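Imidazoleglycerol-phosphate dehydratase (Pyrococcus furiosus, PDB 5DNL) catalyses the manganese-dependent dehydration of imidazoleglycerol phosphate to imidazoleacetol phosphate, the sixth step of histidine biosynthesis. Local coordinates at residues I10-G15 with G63-E68; I44-D49 with E56-T61; V91-S96 with R160-E165; A132-K137 with K153-A158. All blocks are in the same frame, centred on the assembly; numbering follows the deposited sequence.

Interaction 1 (I10-G15 with G63-E68); sequences IIVEIG and GEALRE
A65 offers its lone methyl to both V12 and I14 where strand 8-14 meets helix 51-69: V12 CG1 lies 3.8 Å from A65 CB, and I14 CD1 is at the same distance from it. The delta methyl of I14 also rests on the helix backbone, 3.7 Å from A65 C, and touches the leucine branch next door, with I14 CD1 3.7 Å from L66 CD2. It gets there because the isoleucine chain is stretched out beyond CB (chi2 171°). The V12 branch in contact is the one that lies anti to the backbone N (chi1 173°). A65 is also the residue at the closest backbone approach, V12 CA to A65 CA being 6.6 Å, and its small size is consistent with the helix packing closely on one face of a mixed four-stranded sheet, inclined to strand 10-14 by a signed crossing angle of -31°. The contact is wholly apolar, and no hydrogen bond crosses between the two segments. E13, pointing away from the helix, forms a salt bridge with R43 on the neighbouring strand, while R67 NE is hydrogen-bonded to the L130 carbonyl. L66 also packs on L126 and L130 of helix 116-130.

Interaction 2 (I44-D49 with E56-T61); sequences ITATYD and EDIGIT. With MN (manganese (II) ion), chain D; 5DL ([(2S)-2-hydroxy-3-(1H-1,2,4-triazol-1-yl)propyl]phosphonic acid), chain F.
I44 and I58 face each other obliquely between strand 42-48 and helix 51-69, and their meeting is a methyl-to-methyl touch: the gamma branch I44 CG2 lies 3.7 Å from the delta carbon I58 CD1. The helix side chain reaches the strand through a bend, its second torsion folded to -79° instead of extended, so that CD1 is swung across to the sheet. The same methyl comes more loosely over A46, with A46 CB 4.3 Å from I58 CD1. Two residues earlier, E56 leaves the helix in another direction, toward the active site. Its CG is anti to the backbone N (chi1 172°) and the chain continues straight, placing E56 OE1 2.2 Å from the manganese; the triazole N4 of the inhibitor binds the same metal at 2.3 Å. The other carboxylate oxygen, E56 OE2, accepts a hydrogen bond of 2.6 Å from a metal-bound water. H52 and E121 of the same chain and H146 of a second subunit complete the site, which therefore spans a subunit interface. Within the helix, T61 OG1 and T61 N reach the D57 carbonyl oxygen from opposite faces of its plane. The apolar patch is closed by L27 and L31 of helix 25-38, which pack on I58, and by I10 of strand 8-14, beside strand 42-48 in the sheet.

Interaction 3 (V91-S96 with R160-E165); sequences VSVDIS and RVATKE
With chi1 at -52° and chi2 at 178°, I95 sets its CG1 beside its own backbone N and stretches CD1 out toward A162, the residue it meets at the end of helix 144-162. The helix covers one face of a mixed four-stranded sheet in which 87-94 is an inner strand; such a helix-on-sheet layer occurs twice in this chain, the other pairing being helix 51-69 on the sheet that holds strands 8-14 and 42-48. I95 lies just past the strand, at the centre of an inverse gamma turn, yet its side chain still faces the helix. I95 CD1 stands 3.8 Å from A162 CB and equally close to the carbonyl oxygen A162 O, so the methyl lies against both the side chain and the backbone of the last helical residue. V93, two residues back on the same face, adds a looser touch, V93 CG1 to A162 CB at 4.4 Å. L159, L70 and F74 also pack around I95, and no hydrogen bond joins the two segments. D94 points away from the helix, where its carboxylate forms a salt bridge with R76. T163 divides its branches: OG1 is hydrogen-bonded to the carbonyl of L159 in the preceding turn, whereas the methyl T163 CG2 reaches I95 CD1 at 3.9 Å.

Interaction 4 (A132-K137 with K153-A158); sequences ATIHIK and KGLGMA. With 5DL ([(2S)-2-hydroxy-3-(1H-1,2,4-triazol-1-yl)propyl]phosphonic acid), chain B.
L155 puts its CD2 branch against I134 of strand 133-140. The gamma methyl I134 CG2, the short branch of the isoleucine, lies 3.8 Å from L155 CD2, and the two side chains cross at about a right angle. I136, two residues along the strand, probably touches the same leucine branch with its delta methyl, but this contact is less certain because the I136 side chain has two conformers. The meeting packs helix 144-162 onto the face of the four-stranded mixed sheet in which 133-140 is an inner strand. The next layer closes around it: V123, L126 and A127 of helix 116-130 pack on I134, F122 of that helix meets L155, and V91 of the adjoining strand touches L155 as well. On the far side of the strand H135 points away from the helix, and H135 NE2 is hydrogen-bonded to the D85 carbonyl of a neighbouring subunit. Two residues before L155, K153 leaves the helix with its chain extended beyond CG. K153 NZ thereby donates a 2.8 Å hydrogen bond to the phosphonate oxygen O12 of an inhibitor, which is also hydrogen-bonded to R76, R98, S171 and K173 of another subunit.

The four contacts form two pairs, each a helix lying on two neighbouring strands of a mixed sheet. Interactions 1 and 2 share helix 51-69, and their strands are joined where I11 N meets T45 O at 2.9 Å, a probable hydrogen bond. Interactions 3 and 4 share helix 144-162; their centres are about 8 Å apart, and D94 O lies 2.8 Å from T133 N. Between the pairs, interactions 1 and 3 touch through R67 NH1 and I95 CG2 (3.5 Å), whereas the centres of 2 and 3 are about 22 Å apart. Each shared helix also serves an active site: E56 binds manganese from one, while K153 holds an inhibitor phosphonate from the other.

Interaction 1 (I10-G15 with G63-E68)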
loop_
_atom_site.group_PDB
_atom_site.type_symbol
_atom_site.label_atom_id
_atom_site.label_comp_id
_atom_site.label_asym_id
_atom_site.label_seq_id
_atom_site.Cartn_x
_atom_site.Cartn_y
_atom_site.Cartn_z
ATOM N N ILE A 10 -24.524 31.485 -38.814
ATOM C CA ILE A 10 -25.164 31.843 -37.566
ATOM C C ILE A 10 -25.502 33.326 -37.534
ATOM O O ILE A 10 -24.670 34.163 -37.887
ATOM C CB ILE A 10 -24.218 31.510 -36.399
ATOM C CG1 ILE A 10 -23.991 29.984 -36.357
ATOM C CG2 ILE A 10 -24.819 31.993 -35.083
ATOM C CD1 ILE A 10 -22.877 29.565 -35.456
ATOM N N ILE A 11 -26.721 33.627 -37.080
ATOM C CA ILE A 11 -27.140 34.993 -36.808
ATOM C C ILE A 11 -27.532 35.098 -35.341
ATOM O O ILE A 11 -28.341 34.299 -34.857
ATOM C CB ILE A 11 -28.334 35.399 -37.700
ATOM C CG1 ILE A 11 -27.891 35.466 -39.169
ATOM C CG2 ILE A 11 -28.908 36.741 -37.244
ATOM C CD1 ILE A 11 -29.033 35.443 -40.170
ATOM N N VAL A 12 -26.945 36.059 -34.637
ATOM C CA VAL A 12 -27.338 36.401 -33.271
ATOM C C VAL A 12 -27.655 37.888 -33.221
ATOM O O VAL A 12 -26.770 38.712 -33.459
ATOM C CB VAL A 12 -26.218 36.095 -32.252
ATOM C CG1 VAL A 12 -26.592 36.633 -30.864
ATOM C CG2 VAL A 12 -25.912 34.602 -32.215
ATOM N N GLU A 13 -28.906 38.210 -32.884
ATOM C CA GLU A 13 -29.373 39.609 -32.780
ATOM C C GLU A 13 -29.911 39.872 -31.384
ATOM O O GLU A 13 -30.980 39.391 -31.036
ATOM C CB GLU A 13 -30.446 39.894 -33.829
ATOM C CG GLU A 13 -29.930 39.868 -35.252
ATOM C CD GLU A 13 -31.015 40.163 -36.268
ATOM O OE1 GLU A 13 -31.927 39.326 -36.426
ATOM O OE2 GLU A 13 -30.951 41.229 -36.911
ATOM N N ILE A 14 -29.143 40.603 -30.582
ATOM C CA ILE A 14 -29.526 40.906 -29.209
ATOM C C ILE A 14 -30.490 42.094 -29.196
ATOM O O ILE A 14 -30.302 43.066 -29.923
ATOM C CB ILE A 14 -28.285 41.183 -28.326
ATOM C CG1 ILE A 14 -27.387 39.937 -28.312
ATOM C CG2 ILE A 14 -28.696 41.575 -26.907
ATOM C CD1 ILE A 14 -26.033 40.144 -27.667
ATOM N N GLY A 15 -31.511 41.997 -28.353
ATOM C CA GLY A 15 -32.519 43.048 -28.214
ATOM C C GLY A 15 -33.697 42.951 -29.168
ATOM O O GLY A 15 -34.603 43.775 -29.096
ATOM N N GLY A 63 -20.654 35.743 -28.419
ATOM C CA GLY A 63 -19.637 36.585 -27.808
ATOM C C GLY A 63 -19.386 37.881 -28.560
ATOM O O GLY A 63 -19.268 38.941 -27.953
ATOM N N GLU A 64 -19.259 37.767 -29.868
ATOM C CA GLU A 64 -19.049 38.943 -30.716
ATOM C C GLU A 64 -20.242 39.880 -30.611
ATOM O O GLU A 64 -20.069 41.103 -30.546
ATOM C CB GLU A 64 -18.860 38.516 -32.160
ATOM C CG GLU A 64 -17.545 37.804 -32.431
ATOM C CD GLU A 64 -17.438 37.326 -33.876
ATOM O OE1 GLU A 64 -18.458 37.242 -34.608
ATOM O OE2 GLU A 64 -16.323 37.006 -34.290
ATOM N N ALA A 65 -21.440 39.312 -30.550
ATOM C CA ALA A 65 -22.674 40.119 -30.439
ATOM C C ALA A 65 -22.714 40.836 -29.110
ATOM O O ALA A 65 -23.037 42.036 -29.041
ATOM C CB ALA A 65 -23.915 39.288 -30.648
ATOM N N LEU A 66 -22.354 40.143 -28.030
ATOM C CA LEU A 66 -22.290 40.783 -26.725
ATOM C C LEU A 66 -21.238 41.889 -26.688
ATOM O O LEU A 66 -21.464 42.929 -26.099
ATOM C CB LEU A 66 -22.002 39.757 -25.625
ATOM C CG LEU A 66 -23.152 38.798 -25.351
ATOM C CD1 LEU A 66 -22.636 37.537 -24.667
ATOM C CD2 LEU A 66 -24.219 39.449 -24.477
ATOM N N ARG A 67 -20.092 41.646 -27.299
ATOM C CA ARG A 67 -19.025 42.627 -27.349
ATOM C C ARG A 67 -19.473 43.893 -28.105
ATOM O O ARG A 67 -19.271 45.000 -27.607
ATOM C CB ARG A 67 -17.761 42.014 -27.955
ATOM C CG ARG A 67 -16.650 42.992 -28.299
ATOM C CD ARG A 67 -16.156 43.791 -27.131
ATOM N NE ARG A 67 -15.396 42.965 -26.192
ATOM C CZ ARG A 67 -14.615 43.438 -25.228
ATOM N NH1 ARG A 67 -13.935 42.593 -24.461
ATOM N NH2 ARG A 67 -14.513 44.745 -25.002
ATOM N N GLU A 68 -20.111 43.703 -29.253
ATOM C CA GLU A 68 -20.640 44.828 -30.040
ATOM C C GLU A 68 -21.649 45.638 -29.234
ATOM O O GLU A 68 -21.662 46.857 -29.361
ATOM C CB GLU A 68 -21.264 44.303 -31.323
ATOM C CG GLU A 68 -21.809 45.372 -32.263
ATOM C CD GLU A 68 -22.465 44.754 -33.472
ATOM O OE1 GLU A 68 -23.441 44.003 -33.299
ATOM O OE2 GLU A 68 -22.000 45.009 -34.594
#

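Interaction 2 (I44-D49 with E56-T61)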
loop_
_atom_site.group_PDB
_atom_site.type_symbol
_atom_site.label_atom_id
_atom_site.label_comp_id
_atom_site.label_asym_id
_atom_site.label_seq_id
_atom_site.Cartn_x
_atom_site.Cartn_y
_atom_site.Cartn_z
ATOM N N ILE A 44 -31.884 34.099 -32.585
ATOM C CA ILE A 44 -30.741 33.280 -32.967
ATOM C C ILE A 44 -31.218 32.258 -33.978
ATOM O O ILE A 44 -32.173 31.529 -33.729
ATOM C CB ILE A 44 -30.098 32.575 -31.741
ATOM C CG1 ILE A 44 -29.614 33.599 -30.713
ATOM C CG2 ILE A 44 -28.939 31.684 -32.203
ATOM C CD1 ILE A 44 -29.035 32.999 -29.445
ATOM N N THR A 45 -30.547 32.205 -35.125
ATOM C CA THR A 45 -30.816 31.200 -36.140
ATOM C C THR A 45 -29.484 30.608 -36.581
ATOM O O THR A 45 -28.485 31.318 -36.632
ATOM C CB THR A 45 -31.578 31.779 -37.356
ATOM O OG1 THR A 45 -30.782 32.765 -38.007
ATOM C CG2 THR A 45 -32.874 32.405 -36.907
ATOM N N ALA A 46 -29.469 29.318 -36.873
ATOM C CA ALA A 46 -28.261 28.663 -37.347
ATOM C C ALA A 46 -28.537 27.522 -38.304
ATOM O O ALA A 46 -29.551 26.828 -38.194
ATOM C CB ALA A 46 -27.475 28.120 -36.160
ATOM N N THR A 47 -27.589 27.311 -39.211
ATOM C CA THR A 47 -27.438 26.057 -39.908
ATOM C C THR A 47 -26.025 25.556 -39.620
ATOM O O THR A 47 -25.112 26.348 -39.379
ATOM C CB THR A 47 -27.691 26.187 -41.422
ATOM O OG1 THR A 47 -26.806 27.143 -41.991
ATOM C CG2 THR A 47 -29.136 26.629 -41.681
ATOM N N TYR A 48 -25.860 24.242 -39.643
ATOM C CA TYR A 48 -24.590 23.639 -39.291
ATOM C C TYR A 48 -24.449 22.252 -39.893
ATOM O O TYR A 48 -25.440 21.602 -40.232
ATOM C CB TYR A 48 -24.477 23.535 -37.757
ATOM C CG TYR A 48 -25.416 22.533 -37.125
ATOM C CD1 TYR A 48 -26.717 22.884 -36.770
ATOM C CD2 TYR A 48 -24.988 21.246 -36.823
ATOM C CE1 TYR A 48 -27.569 21.958 -36.175
ATOM C CE2 TYR A 48 -25.836 20.312 -36.256
ATOM C CZ TYR A 48 -27.126 20.690 -35.920
ATOM O OH TYR A 48 -27.965 19.784 -35.316
ATOM N N ASP A 49 -23.205 21.775 -39.924
ATOM C CA ASP A 49 -22.901 20.415 -40.357
ATOM C C ASP A 49 -22.793 19.466 -39.164
ATOM O O ASP A 49 -23.503 18.471 -39.089
ATOM C CB ASP A 49 -21.654 20.378 -41.274
ATOM C CG ASP A 49 -20.424 21.139 -40.709
ATOM O OD1 ASP A 49 -20.442 21.635 -39.565
ATOM O OD2 ASP A 49 -19.410 21.261 -41.443
ATOM N N GLU A 56 -19.594 25.668 -30.778
ATOM C CA GLU A 56 -18.452 26.574 -30.755
ATOM C C GLU A 56 -18.797 27.866 -31.494
ATOM O O GLU A 56 -18.527 28.954 -30.981
ATOM C CB GLU A 56 -17.255 25.894 -31.417
ATOM C CG GLU A 56 -16.072 26.814 -31.614
ATOM C CD GLU A 56 -14.800 26.082 -31.964
ATOM O OE1 GLU A 56 -14.831 24.838 -32.113
ATOM O OE2 GLU A 56 -13.774 26.768 -32.122
ATOM N N ASP A 57 -19.369 27.755 -32.699
ATOM C CA ASP A 57 -19.589 28.944 -33.510
ATOM C C ASP A 57 -20.722 29.831 -32.973
ATOM O O ASP A 57 -20.667 31.051 -33.097
ATOM C CB ASP A 57 -19.811 28.534 -34.948
ATOM C CG ASP A 57 -18.568 27.888 -35.574
ATOM O OD1 ASP A 57 -17.505 27.715 -34.899
ATOM O OD2 ASP A 57 -18.656 27.541 -36.764
ATOM N N ILE A 58 -21.706 29.210 -32.334
ATOM C CA ILE A 58 -22.705 29.936 -31.543
ATOM C C ILE A 58 -22.021 30.712 -30.436
ATOM O O ILE A 58 -22.302 31.902 -30.209
ATOM C CB ILE A 58 -23.788 28.969 -30.998
ATOM C CG1 ILE A 58 -24.777 28.579 -32.108
ATOM C CG2 ILE A 58 -24.503 29.527 -29.768
ATOM C CD1 ILE A 58 -25.842 29.613 -32.428
ATOM N N GLY A 59 -21.108 30.063 -29.717
ATOM C CA GLY A 59 -20.393 30.763 -28.675
ATOM C C GLY A 59 -19.631 31.964 -29.221
ATOM O O GLY A 59 -19.700 33.049 -28.657
ATOM N N ILE A 60 -18.899 31.758 -30.315
ATOM C CA ILE A 60 -18.137 32.850 -30.929
ATOM C C ILE A 60 -19.063 33.991 -31.333
ATOM O O ILE A 60 -18.764 35.147 -31.019
ATOM C CB ILE A 60 -17.335 32.380 -32.147
ATOM C CG1 ILE A 60 -16.240 31.358 -31.752
ATOM C CG2 ILE A 60 -16.713 33.569 -32.871
ATOM C CD1 ILE A 60 -15.602 30.625 -32.922
ATOM N N THR A 61 -20.137 33.659 -32.041
ATOM C CA THR A 61 -21.008 34.697 -32.613
ATOM C C THR A 61 -21.765 35.428 -31.496
ATOM O O THR A 61 -21.882 36.655 -31.520
ATOM C CB THR A 61 -21.977 34.094 -33.641
ATOM O OG1 THR A 61 -21.253 33.312 -34.583
ATOM C CG2 THR A 61 -22.733 35.205 -34.408
HETATM MN MN MN D . -13.476 23.246 -31.464
HETATM N N1 5DL F . -13.283 21.556 -35.573
HETATM C C3 5DL F . -12.226 23.228 -34.503
HETATM N N2 5DL F . -12.319 22.531 -35.642
HETATM C C8 5DL F . -11.219 23.494 -39.185
HETATM C C7 5DL F . -12.219 23.212 -38.062
HETATM C C6 5DL F . -11.476 22.785 -36.805
HETATM C C5 5DL F . -13.767 21.707 -34.335
HETATM O O10 5DL F . -10.660 25.932 -38.222
HETATM P P9 5DL F . -9.971 24.767 -38.848
HETATM O O11 5DL F . -9.317 25.080 -40.172
HETATM O O12 5DL F . -8.917 24.191 -37.914
HETATM O O13 5DL F . -13.143 22.180 -38.436
HETATM N N4 5DL F . -13.159 22.704 -33.653
HETATM O O HOH W 1 -11.996 24.816 -31.915
#

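Interaction 3 (V91-S96 with R160-E165)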
loop_
_atom_site.group_PDB
_atom_site.type_symbol
_atom_site.label_atom_id
_atom_site.label_comp_id
_atom_site.label_asym_id
_atom_site.label_seq_id
_atom_site.Cartn_x
_atom_site.Cartn_y
_atom_site.Cartn_z
ATOM N N VAL A 91 -20.357 30.394 -11.698
ATOM C CA VAL A 91 -19.953 30.977 -12.961
ATOM C C VAL A 91 -19.357 32.337 -12.654
ATOM O O VAL A 91 -19.976 33.157 -11.970
ATOM C CB VAL A 91 -21.125 31.123 -13.943
ATOM C CG1 VAL A 91 -20.641 31.797 -15.235
ATOM C CG2 VAL A 91 -21.711 29.764 -14.224
ATOM N N SER A 92 -18.133 32.562 -13.121
ATOM C CA SER A 92 -17.453 33.831 -12.873
ATOM C C SER A 92 -16.904 34.368 -14.171
ATOM O O SER A 92 -16.186 33.646 -14.890
ATOM C CB SER A 92 -16.324 33.623 -11.854
ATOM O OG SER A 92 -15.631 34.840 -11.552
ATOM N N VAL A 93 -17.228 35.632 -14.482
ATOM C CA VAL A 93 -16.855 36.263 -15.738
ATOM C C VAL A 93 -16.079 37.541 -15.468
ATOM O O VAL A 93 -16.434 38.321 -14.585
ATOM C CB VAL A 93 -18.111 36.585 -16.583
ATOM C CG1 VAL A 93 -17.762 37.422 -17.819
ATOM C CG2 VAL A 93 -18.836 35.317 -16.983
ATOM N N ASP A 94 -15.013 37.745 -16.235
ATOM C CA ASP A 94 -14.286 39.013 -16.282
ATOM C C ASP A 94 -14.138 39.365 -17.760
ATOM O O ASP A 94 -13.423 38.663 -18.494
ATOM C CB ASP A 94 -12.936 38.862 -15.569
ATOM C CG ASP A 94 -11.999 40.005 -15.798
ATOM O OD1 ASP A 94 -12.391 40.978 -16.465
ATOM O OD2 ASP A 94 -10.837 39.924 -15.312
ATOM N N ILE A 95 -14.794 40.446 -18.215
ATOM C CA ILE A 95 -14.670 40.911 -19.585
ATOM C C ILE A 95 -13.346 41.677 -19.679
ATOM O O ILE A 95 -13.269 42.907 -19.678
ATOM C CB ILE A 95 -15.902 41.728 -20.050
ATOM C CG1 ILE A 95 -17.187 40.934 -19.783
ATOM C CG2 ILE A 95 -15.786 42.070 -21.516
ATOM C CD1 ILE A 95 -18.473 41.657 -20.162
ATOM N N SER A 96 -12.285 40.877 -19.732
ATOM C CA SER A 96 -10.911 41.299 -19.493
ATOM C C SER A 96 -10.109 41.624 -20.752
ATOM O O SER A 96 -8.997 42.129 -20.637
ATOM C CB SER A 96 -10.186 40.115 -18.855
ATOM O OG SER A 96 -10.310 38.978 -19.708
ATOM N N ARG A 160 -25.323 39.389 -17.193
ATOM C CA ARG A 160 -26.262 40.494 -16.894
ATOM C C ARG A 160 -25.535 41.572 -16.082
ATOM O O ARG A 160 -25.677 42.773 -16.349
ATOM C CB ARG A 160 -27.481 39.988 -16.121
ATOM C CG ARG A 160 -28.538 41.062 -15.823
ATOM C CD ARG A 160 -29.508 40.645 -14.735
ATOM N NE ARG A 160 -30.203 39.393 -14.979
ATOM C CZ ARG A 160 -31.013 38.787 -14.103
ATOM N NH1 ARG A 160 -31.258 39.329 -12.911
ATOM N NH2 ARG A 160 -31.589 37.620 -14.409
ATOM N N VAL A 161 -24.749 41.156 -15.102
ATOM C CA VAL A 161 -24.021 42.072 -14.222
ATOM C C VAL A 161 -22.833 42.697 -14.962
ATOM O O VAL A 161 -22.606 43.914 -14.921
ATOM C CB VAL A 161 -23.519 41.346 -12.962
ATOM C CG1 VAL A 161 -22.678 42.248 -12.075
ATOM C CG2 VAL A 161 -24.678 40.760 -12.171
ATOM N N ALA A 162 -22.045 41.867 -15.630
ATOM C CA ALA A 162 -20.790 42.307 -16.242
ATOM C C ALA A 162 -20.949 43.264 -17.418
ATOM O O ALA A 162 -20.028 44.052 -17.688
ATOM C CB ALA A 162 -19.955 41.103 -16.682
ATOM N N THR A 163 -22.086 43.193 -18.124
ATOM C CA THR A 163 -22.302 43.975 -19.345
ATOM C C THR A 163 -23.036 45.290 -19.064
ATOM O O THR A 163 -23.278 46.053 -19.993
ATOM C CB THR A 163 -23.084 43.169 -20.407
ATOM O OG1 THR A 163 -24.364 42.801 -19.888
ATOM C CG2 THR A 163 -22.316 41.913 -20.821
ATOM N N LYS A 164 -23.374 45.553 -17.810
ATOM C CA LYS A 164 -24.058 46.816 -17.450
ATOM C C LYS A 164 -23.109 47.985 -17.578
ATOM O O LYS A 164 -21.910 47.853 -17.378
ATOM C CB LYS A 164 -24.574 46.755 -16.007
ATOM C CG LYS A 164 -26.064 46.542 -15.845
ATOM C CD LYS A 164 -26.482 46.579 -14.374
ATOM C CE LYS A 164 -26.001 47.808 -13.608
ATOM N NZ LYS A 164 -26.697 47.958 -12.300
ATOM N N GLU A 165 -23.647 49.164 -17.885
ATOM C CA GLU A 165 -22.828 50.362 -17.977
ATOM C C GLU A 165 -22.219 50.771 -16.616
ATOM O O GLU A 165 -22.869 50.641 -15.575
ATOM C CB GLU A 165 -23.654 51.521 -18.587
ATOM C CG GLU A 165 -22.819 52.756 -18.880
ATOM C CD GLU A 165 -23.579 53.828 -19.636
ATOM O OE1 GLU A 165 -22.973 54.868 -19.956
ATOM O OE2 GLU A 165 -24.776 53.639 -19.909
#

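Interaction 4 (A132-K137 with K153-A158)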
loop_
_atom_site.group_PDB
_atom_site.type_symbol
_atom_site.label_atom_id
_atom_site.label_comp_id
_atom_site.label_asym_id
_atom_site.label_seq_id
_atom_site.Cartn_x
_atom_site.Cartn_y
_atom_site.Cartn_z
ATOM N N ALA A 132 -12.931 37.495 -23.123
ATOM C CA ALA A 132 -13.249 37.450 -21.713
ATOM C C ALA A 132 -12.643 36.216 -21.056
ATOM O O ALA A 132 -12.345 35.222 -21.733
ATOM C CB ALA A 132 -14.761 37.455 -21.508
ATOM N N THR A 133 -12.518 36.334 -19.736
ATOM C CA THR A 133 -12.153 35.246 -18.833
ATOM C C THR A 133 -13.441 34.628 -18.307
ATOM O O THR A 133 -14.245 35.326 -17.708
ATOM C CB THR A 133 -11.363 35.842 -17.641
ATOM O OG1 THR A 133 -10.258 36.646 -18.103
ATOM C CG2 THR A 133 -10.847 34.772 -16.704
ATOM N N ILE A 134 -13.610 33.313 -18.445
ATOM C CA ILE A 134 -14.821 32.618 -17.973
ATOM C C ILE A 134 -14.458 31.360 -17.202
ATOM O O ILE A 134 -13.786 30.482 -17.746
ATOM C CB ILE A 134 -15.735 32.242 -19.141
ATOM C CG1 ILE A 134 -16.096 33.486 -19.962
ATOM C CG2 ILE A 134 -16.998 31.560 -18.612
ATOM C CD1 ILE A 134 -17.000 33.227 -21.149
ATOM N N HIS A 135 -14.911 31.288 -15.946
ATOM C CA HIS A 135 -14.792 30.102 -15.122
ATOM C C HIS A 135 -16.173 29.499 -14.921
ATOM O O HIS A 135 -17.119 30.208 -14.545
ATOM C CB HIS A 135 -14.241 30.440 -13.750
ATOM C CG HIS A 135 -12.786 30.749 -13.740
ATOM N ND1 HIS A 135 -11.849 29.818 -13.377
ATOM C CD2 HIS A 135 -12.111 31.890 -14.013
ATOM C CE1 HIS A 135 -10.646 30.360 -13.465
ATOM N NE2 HIS A 135 -10.778 31.617 -13.826
ATOM N N ILE A 136 -16.267 28.186 -15.113
ATOM C CA ILE A 136 -17.456 27.388 -14.772
ATOM C C ILE A 136 -16.936 26.354 -13.777
ATOM O O ILE A 136 -16.124 25.517 -14.164
ATOM C CB ILE A 136 -18.070 26.638 -15.979
ATOM C CG1 ILE A 136 -18.354 27.555 -17.181
ATOM C CG2 ILE A 136 -19.363 25.941 -15.559
ATOM C CD1 ILE A 136 -19.338 28.666 -16.915
ATOM N N LYS A 137 -17.381 26.421 -12.524
ATOM C CA LYS A 137 -16.872 25.537 -11.475
ATOM C C LYS A 137 -18.035 24.871 -10.792
ATOM O O LYS A 137 -18.783 25.500 -10.033
ATOM C CB LYS A 137 -16.000 26.285 -10.465
ATOM C CG LYS A 137 -15.321 25.331 -9.485
ATOM C CD LYS A 137 -14.369 26.053 -8.554
ATOM C CE LYS A 137 -13.441 25.067 -7.851
ATOM N NZ LYS A 137 -12.287 24.711 -8.731
ATOM N N LYS A 153 -27.669 29.103 -17.185
ATOM C CA LYS A 153 -28.385 30.110 -16.375
ATOM C C LYS A 153 -27.377 31.051 -15.717
ATOM O O LYS A 153 -27.557 32.277 -15.690
ATOM C CB LYS A 153 -29.225 29.446 -15.285
ATOM C CG LYS A 153 -30.436 28.653 -15.737
ATOM C CD LYS A 153 -31.266 28.245 -14.530
ATOM C CE LYS A 153 -32.571 27.547 -14.904
ATOM N NZ LYS A 153 -33.416 27.410 -13.683
ATOM N N GLY A 154 -26.309 30.464 -15.178
ATOM C CA GLY A 154 -25.269 31.212 -14.531
ATOM C C GLY A 154 -24.519 32.157 -15.432
ATOM O O GLY A 154 -24.195 33.263 -15.024
ATOM N N LEU A 155 -24.183 31.702 -16.632
ATOM C CA LEU A 155 -23.591 32.598 -17.629
ATOM C C LEU A 155 -24.497 33.789 -17.905
ATOM O O LEU A 155 -24.018 34.920 -17.991
ATOM C CB LEU A 155 -23.282 31.849 -18.912
ATOM C CG LEU A 155 -22.025 30.981 -18.851
ATOM C CD1 LEU A 155 -22.032 30.007 -20.015
ATOM C CD2 LEU A 155 -20.764 31.821 -18.864
ATOM N N GLY A 156 -25.793 33.534 -18.050
ATOM C CA GLY A 156 -26.735 34.631 -18.286
ATOM C C GLY A 156 -26.739 35.611 -17.134
ATOM O O GLY A 156 -26.585 36.828 -17.358
ATOM N N MET A 157 -26.863 35.105 -15.909
ATOM C CA MET A 157 -26.876 35.968 -14.720
ATOM C C MET A 157 -25.571 36.742 -14.560
ATOM O O MET A 157 -25.583 37.905 -14.234
ATOM C CB MET A 157 -27.109 35.156 -13.451
ATOM C CG MET A 157 -28.468 34.532 -13.314
ATOM S SD MET A 157 -29.729 35.734 -12.859
ATOM C CE MET A 157 -28.688 36.969 -12.130
ATOM N N ALA A 158 -24.442 36.080 -14.771
ATOM C CA ALA A 158 -23.146 36.721 -14.593
ATOM C C ALA A 158 -22.924 37.819 -15.605
ATOM O O ALA A 158 -22.441 38.914 -15.260
ATOM C CB ALA A 158 -22.015 35.696 -14.653
HETATM N N1 5DL B . -34.504 20.971 -16.619
HETATM C C3 5DL B . -35.163 20.822 -14.474
HETATM N N2 5DL B . -34.940 21.645 -15.505
HETATM C C8 5DL B . -36.320 25.161 -16.158
HETATM C C7 5DL B . -36.184 23.653 -16.373
HETATM C C6 5DL B . -35.132 23.089 -15.430
HETATM C C5 5DL B . -34.481 19.700 -16.204
HETATM O O10 5DL B . -37.879 24.821 -14.004
HETATM P P9 5DL B . -36.770 25.695 -14.483
HETATM O O11 5DL B . -37.140 27.154 -14.589
HETATM O O12 5DL B . -35.550 25.571 -13.580
HETATM O O13 5DL B . -35.811 23.353 -17.726
HETATM N N4 5DL B . -34.871 19.561 -14.916
#